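Protein transport protein SEC16 (Saccharomyces cerevisiae, PDB 3MZK) helps initiate assembly of the COPII coat that forms transport vesicles at the endoplasmic reticulum and selects their cargo, and is also involved in autophagy. Local coordinates at residues Phe17-Pro31 and Gln46-Lys58. Numbering follows the deposited sequence.
Sequences FHWSAANKVVYAVPP and QEIKVTPIDQIIK
Antiparallel pairing of strands 24-28 and 48-52 completes a three-stranded meander in the mid-region of Sec16, far from the centre of an otherwise helical fragment, and a strand of another protein's chain pairs with 48-50, carrying the sheet across the interface. Tyr27 N donates a hydrogen bond to Lys49 O at 3.0 Å; the return bond from Lys49 N to Tyr27 O is nearly straight at 170°. Val25 and Thr51 form a second, more bent pair of hydrogen bonds. On the face holding Val25, Tyr27, Lys49 and Thr51, with CG between backbone N and carbonyl carbon (chi1 64°), the Tyr27 ring is turned toward Lys49 and Thr51. Lys49 CB lies over one ring face, offset toward the rim, and CD runs on past CZ and OH, the lysine's aliphatic chain suiting an aromatic neighbour, while Thr51 CG2 meets the ring edge 3.6 Å from CE2. Replacing Tyr27 by an alanine would probably leave Lys49 CB and CD, Thr51 CG2 and Ile56 CD1 without their common apolar wall. Val26 and Val50, beta-branched and compact, pack on the other face. The 3-10 turn 53-55 and following loop bring Ile53 and Ile57 to Trp19 and Ile56 to Val25, whose CG1 meets Ile56 CD1 tip to tip at 3.5 Å.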
loop_
_atom_site.group_PDB
_atom_site.type_symbol
_atom_site.label_atom_id
_atom_site.label_comp_id
_atom_site.label_asym_id
_atom_site.label_seq_id
_atom_site.Cartn_x
_atom_site.Cartn_y
_atom_site.Cartn_z
ATOM N N PHE B 17 -60.519 -3.964 -25.643
ATOM C CA PHE B 17 -59.500 -2.922 -25.586
ATOM C C PHE B 17 -58.270 -3.260 -26.434
ATOM O O PHE B 17 -57.711 -4.349 -26.325
ATOM C CB PHE B 17 -59.064 -2.685 -24.143
ATOM C CG PHE B 17 -58.202 -1.471 -23.969
ATOM C CD1 PHE B 17 -58.765 -0.253 -23.600
ATOM C CD2 PHE B 17 -56.827 -1.539 -24.184
ATOM C CE1 PHE B 17 -57.977 0.868 -23.440
ATOM C CE2 PHE B 17 -56.032 -0.418 -24.032
ATOM C CZ PHE B 17 -56.606 0.788 -23.655
ATOM N N HIS B 18 -57.841 -2.326 -27.273
ATOM C CA HIS B 18 -56.665 -2.551 -28.107
ATOM C C HIS B 18 -55.858 -1.290 -28.353
ATOM O O HIS B 18 -56.405 -0.217 -28.581
ATOM C CB HIS B 18 -57.043 -3.184 -29.450
ATOM C CG HIS B 18 -57.357 -4.641 -29.357
ATOM N ND1 HIS B 18 -58.555 -5.172 -29.779
ATOM C CD2 HIS B 18 -56.626 -5.680 -28.887
ATOM C CE1 HIS B 18 -58.553 -6.477 -29.569
ATOM N NE2 HIS B 18 -57.396 -6.811 -29.027
ATOM N N TRP B 19 -54.543 -1.437 -28.313
ATOM C CA TRP B 19 -53.650 -0.349 -28.634
ATOM C C TRP B 19 -53.427 -0.317 -30.132
ATOM O O TRP B 19 -53.517 -1.333 -30.806
ATOM C CB TRP B 19 -52.318 -0.554 -27.924
ATOM C CG TRP B 19 -52.475 -0.941 -26.494
ATOM C CD1 TRP B 19 -52.650 -2.197 -25.997
ATOM C CD2 TRP B 19 -52.469 -0.059 -25.369
ATOM N NE1 TRP B 19 -52.755 -2.153 -24.628
ATOM C CE2 TRP B 19 -52.648 -0.854 -24.217
ATOM C CE3 TRP B 19 -52.326 1.327 -25.225
ATOM C CZ2 TRP B 19 -52.688 -0.312 -22.938
ATOM C CZ3 TRP B 19 -52.378 1.865 -23.955
ATOM C CH2 TRP B 19 -52.554 1.047 -22.825
ATOM N N SER B 20 -53.128 0.861 -30.649
ATOM C CA SER B 20 -52.795 1.005 -32.047
ATOM C C SER B 20 -51.428 1.665 -32.185
ATOM O O SER B 20 -51.003 2.413 -31.309
ATOM C CB SER B 20 -53.844 1.865 -32.738
ATOM O OG SER B 20 -53.492 2.086 -34.090
ATOM N N ALA B 21 -50.748 1.398 -33.294
ATOM C CA ALA B 21 -49.487 2.067 -33.579
ATOM C C ALA B 21 -49.663 3.565 -33.871
ATOM O O ALA B 21 -48.677 4.302 -33.945
ATOM C CB ALA B 21 -48.761 1.371 -34.732
ATOM N N ALA B 22 -50.910 4.015 -34.028
ATOM C CA ALA B 22 -51.184 5.415 -34.371
ATOM C C ALA B 22 -51.590 6.264 -33.170
ATOM O O ALA B 22 -52.307 7.251 -33.319
ATOM C CB ALA B 22 -52.244 5.501 -35.442
ATOM N N ASN B 23 -51.133 5.884 -31.984
ATOM C CA ASN B 23 -51.463 6.619 -30.769
ATOM C C ASN B 23 -52.965 6.788 -30.579
ATOM O O ASN B 23 -53.434 7.778 -30.015
ATOM C CB ASN B 23 -50.753 7.971 -30.745
ATOM C CG ASN B 23 -49.242 7.828 -30.783
ATOM O OD1 ASN B 23 -48.709 6.726 -30.614
ATOM N ND2 ASN B 23 -48.543 8.940 -30.997
ATOM N N LYS B 24 -53.712 5.804 -31.059
ATOM C CA LYS B 24 -55.139 5.743 -30.823
ATOM C C LYS B 24 -55.437 4.482 -30.026
ATOM O O LYS B 24 -54.622 3.566 -29.959
ATOM C CB LYS B 24 -55.909 5.704 -32.145
ATOM C CG LYS B 24 -55.780 6.944 -33.018
ATOM C CD LYS B 24 -56.737 6.809 -34.195
ATOM C CE LYS B 24 -56.666 7.966 -35.176
ATOM N NZ LYS B 24 -57.611 7.726 -36.313
ATOM N N VAL B 25 -56.613 4.427 -29.430
ATOM C CA VAL B 25 -57.024 3.231 -28.724
ATOM C C VAL B 25 -58.468 2.907 -29.102
ATOM O O VAL B 25 -59.234 3.800 -29.453
ATOM C CB VAL B 25 -56.831 3.422 -27.200
ATOM C CG1 VAL B 25 -58.036 2.957 -26.412
ATOM C CG2 VAL B 25 -55.569 2.709 -26.737
ATOM N N VAL B 26 -58.830 1.630 -29.058
ATOM C CA VAL B 26 -60.214 1.204 -29.273
ATOM C C VAL B 26 -60.671 0.439 -28.055
ATOM O O VAL B 26 -59.966 -0.462 -27.587
ATOM C CB VAL B 26 -60.351 0.220 -30.452
ATOM C CG1 VAL B 26 -61.828 -0.030 -30.767
ATOM C CG2 VAL B 26 -59.644 0.747 -31.667
ATOM N N TYR B 27 -61.851 0.768 -27.548
ATOM C CA TYR B 27 -62.418 -0.026 -26.465
ATOM C C TYR B 27 -63.932 -0.102 -26.529
ATOM O O TYR B 27 -64.581 0.687 -27.211
ATOM C CB TYR B 27 -61.972 0.497 -25.098
ATOM C CG TYR B 27 -62.451 1.891 -24.795
ATOM C CD1 TYR B 27 -63.662 2.107 -24.158
ATOM C CD2 TYR B 27 -61.699 2.989 -25.156
ATOM C CE1 TYR B 27 -64.106 3.385 -23.885
ATOM C CE2 TYR B 27 -62.135 4.269 -24.892
ATOM C CZ TYR B 27 -63.335 4.462 -24.255
ATOM O OH TYR B 27 -63.763 5.738 -23.988
ATOM N N ALA B 28 -64.482 -1.078 -25.819
ATOM C CA ALA B 28 -65.922 -1.217 -25.664
ATOM C C ALA B 28 -66.183 -1.697 -24.253
ATOM O O ALA B 28 -65.535 -2.624 -23.769
ATOM C CB ALA B 28 -66.486 -2.199 -26.678
ATOM N N VAL B 29 -67.113 -1.046 -23.577
ATOM C CA VAL B 29 -67.418 -1.408 -22.207
ATOM C C VAL B 29 -68.913 -1.632 -22.097
ATOM O O VAL B 29 -69.695 -0.698 -22.284
ATOM C CB VAL B 29 -66.955 -0.325 -21.220
ATOM C CG1 VAL B 29 -67.132 -0.811 -19.792
ATOM C CG2 VAL B 29 -65.502 0.019 -21.486
ATOM N N PRO B 30 -69.312 -2.885 -21.838
ATOM C CA PRO B 30 -70.727 -3.239 -21.715
ATOM C C PRO B 30 -71.414 -2.405 -20.649
ATOM O O PRO B 30 -70.792 -2.098 -19.633
ATOM C CB PRO B 30 -70.680 -4.715 -21.331
ATOM C CG PRO B 30 -69.408 -5.202 -21.999
ATOM C CD PRO B 30 -68.442 -4.070 -21.792
ATOM N N PRO B 31 -72.699 -2.073 -20.862
ATOM C CA PRO B 31 -73.400 -1.086 -20.021
ATOM C C PRO B 31 -73.945 -1.692 -18.724
ATOM O O PRO B 31 -74.227 -2.900 -18.641
ATOM C CB PRO B 31 -74.550 -0.660 -20.897
ATOM C CG PRO B 31 -74.972 -2.068 -21.654
ATOM C CD PRO B 31 -73.563 -2.673 -21.911
ATOM N N GLN B 46 -74.376 -2.069 -28.381
ATOM C CA GLN B 46 -73.125 -1.858 -27.662
ATOM C C GLN B 46 -72.156 -0.953 -28.426
ATOM O O GLN B 46 -71.831 -1.224 -29.584
ATOM C CB GLN B 46 -72.457 -3.198 -27.388
ATOM C CG GLN B 46 -70.986 -3.079 -27.085
ATOM C CD GLN B 46 -70.731 -2.454 -25.742
ATOM O OE1 GLN B 46 -70.808 -1.236 -25.582
ATOM N NE2 GLN B 46 -70.425 -3.285 -24.757
ATOM N N GLU B 47 -71.673 0.101 -27.768
ATOM C CA GLU B 47 -70.878 1.129 -28.444
ATOM C C GLU B 47 -69.378 0.853 -28.491
ATOM O O GLU B 47 -68.765 0.460 -27.502
ATOM C CB GLU B 47 -71.129 2.509 -27.832
ATOM C CG GLU B 47 -72.494 3.095 -28.156
ATOM C CD GLU B 47 -72.661 4.504 -27.614
ATOM O OE1 GLU B 47 -73.568 5.229 -28.085
ATOM O OE2 GLU B 47 -71.880 4.884 -26.713
ATOM N N ILE B 48 -68.795 1.077 -29.660
ATOM C CA ILE B 48 -67.355 1.006 -29.828
ATOM C C ILE B 48 -66.773 2.419 -29.929
ATOM O O ILE B 48 -67.298 3.262 -30.655
ATOM C CB ILE B 48 -67.009 0.189 -31.073
ATOM C CG1 ILE B 48 -67.517 -1.236 -30.904
ATOM C CG2 ILE B 48 -65.518 0.172 -31.310
ATOM C CD1 ILE B 48 -67.367 -2.049 -32.147
ATOM N N LYS B 49 -65.700 2.679 -29.190
ATOM C CA LYS B 49 -65.090 4.012 -29.176
ATOM C C LYS B 49 -63.621 3.999 -29.570
ATOM O O LYS B 49 -62.863 3.089 -29.229
ATOM C CB LYS B 49 -65.253 4.685 -27.806
ATOM C CG LYS B 49 -66.699 4.848 -27.396
ATOM C CD LYS B 49 -66.854 5.393 -25.994
ATOM C CE LYS B 49 -68.323 5.358 -25.584
ATOM N NZ LYS B 49 -68.614 6.184 -24.380
ATOM N N VAL B 50 -63.227 5.036 -30.292
ATOM C CA VAL B 50 -61.850 5.197 -30.714
ATOM C C VAL B 50 -61.359 6.573 -30.306
ATOM O O VAL B 50 -61.783 7.584 -30.857
ATOM C CB VAL B 50 -61.716 5.029 -32.227
ATOM C CG1 VAL B 50 -60.317 5.414 -32.684
ATOM C CG2 VAL B 50 -62.055 3.599 -32.612
ATOM N N THR B 51 -60.474 6.602 -29.321
ATOM C CA THR B 51 -59.961 7.860 -28.805
ATOM C C THR B 51 -58.436 7.856 -28.732
ATOM O O THR B 51 -57.813 6.801 -28.598
ATOM C CB THR B 51 -60.529 8.163 -27.415
ATOM O OG1 THR B 51 -59.851 9.300 -26.864
ATOM C CG2 THR B 51 -60.331 6.987 -26.496
ATOM N N PRO B 52 -57.829 9.045 -28.842
ATOM C CA PRO B 52 -56.379 9.145 -28.695
ATOM C C PRO B 52 -55.947 8.574 -27.359
ATOM O O PRO B 52 -56.720 8.534 -26.403
ATOM C CB PRO B 52 -56.135 10.648 -28.742
ATOM C CG PRO B 52 -57.248 11.161 -29.591
ATOM C CD PRO B 52 -58.436 10.338 -29.197
ATOM N N ILE B 53 -54.703 8.131 -27.305
ATOM C CA ILE B 53 -54.222 7.376 -26.166
ATOM C C ILE B 53 -54.220 8.221 -24.884
ATOM O O ILE B 53 -54.505 7.715 -23.801
ATOM C CB ILE B 53 -52.840 6.751 -26.485
ATOM C CG1 ILE B 53 -52.369 5.841 -25.354
ATOM C CG2 ILE B 53 -51.818 7.833 -26.821
ATOM C CD1 ILE B 53 -51.134 5.031 -25.715
ATOM N N ASP B 54 -53.956 9.517 -25.020
ATOM C CA ASP B 54 -53.828 10.394 -23.850
ATOM C C ASP B 54 -55.126 10.787 -23.124
ATOM O O ASP B 54 -55.071 11.482 -22.110
ATOM C CB ASP B 54 -53.018 11.648 -24.190
ATOM C CG ASP B 54 -53.624 12.447 -25.322
ATOM O OD1 ASP B 54 -54.853 12.349 -25.542
ATOM O OD2 ASP B 54 -52.865 13.183 -25.988
ATOM N N GLN B 55 -56.280 10.358 -23.631
ATOM C CA GLN B 55 -57.531 10.519 -22.886
ATOM C C GLN B 55 -57.688 9.323 -21.957
ATOM O O GLN B 55 -58.732 9.129 -21.337
ATOM C CB GLN B 55 -58.740 10.588 -23.820
ATOM C CG GLN B 55 -58.535 11.400 -25.081
ATOM C CD GLN B 55 -58.517 12.889 -24.827
ATOM O OE1 GLN B 55 -58.485 13.334 -23.682
ATOM N NE2 GLN B 55 -58.542 13.673 -25.901
ATOM N N ILE B 56 -56.638 8.515 -21.882
ATOM C CA ILE B 56 -56.658 7.291 -21.095
ATOM C C ILE B 56 -55.361 7.170 -20.304
ATOM O O ILE B 56 -55.357 6.800 -19.128
ATOM C CB ILE B 56 -56.826 6.070 -22.009
ATOM C CG1 ILE B 56 -58.148 6.171 -22.768
ATOM C CG2 ILE B 56 -56.762 4.783 -21.207
ATOM C CD1 ILE B 56 -58.445 4.978 -23.633
ATOM N N ILE B 57 -54.260 7.486 -20.971
ATOM C CA ILE B 57 -52.960 7.554 -20.330
ATOM C C ILE B 57 -52.568 9.016 -20.165
ATOM O O ILE B 57 -52.132 9.659 -21.120
ATOM C CB ILE B 57 -51.887 6.816 -21.158
ATOM C CG1 ILE B 57 -51.995 5.301 -20.952
ATOM C CG2 ILE B 57 -50.490 7.299 -20.798
ATOM C CD1 ILE B 57 -50.862 4.511 -21.602
ATOM N N LYS B 58 -52.750 9.542 -18.956
ATOM C CA LYS B 58 -52.349 10.908 -18.648
ATOM C C LYS B 58 -50.840 11.025 -18.790
ATOM O O LYS B 58 -50.096 10.435 -18.007
ATOM C CB LYS B 58 -52.777 11.288 -17.229
#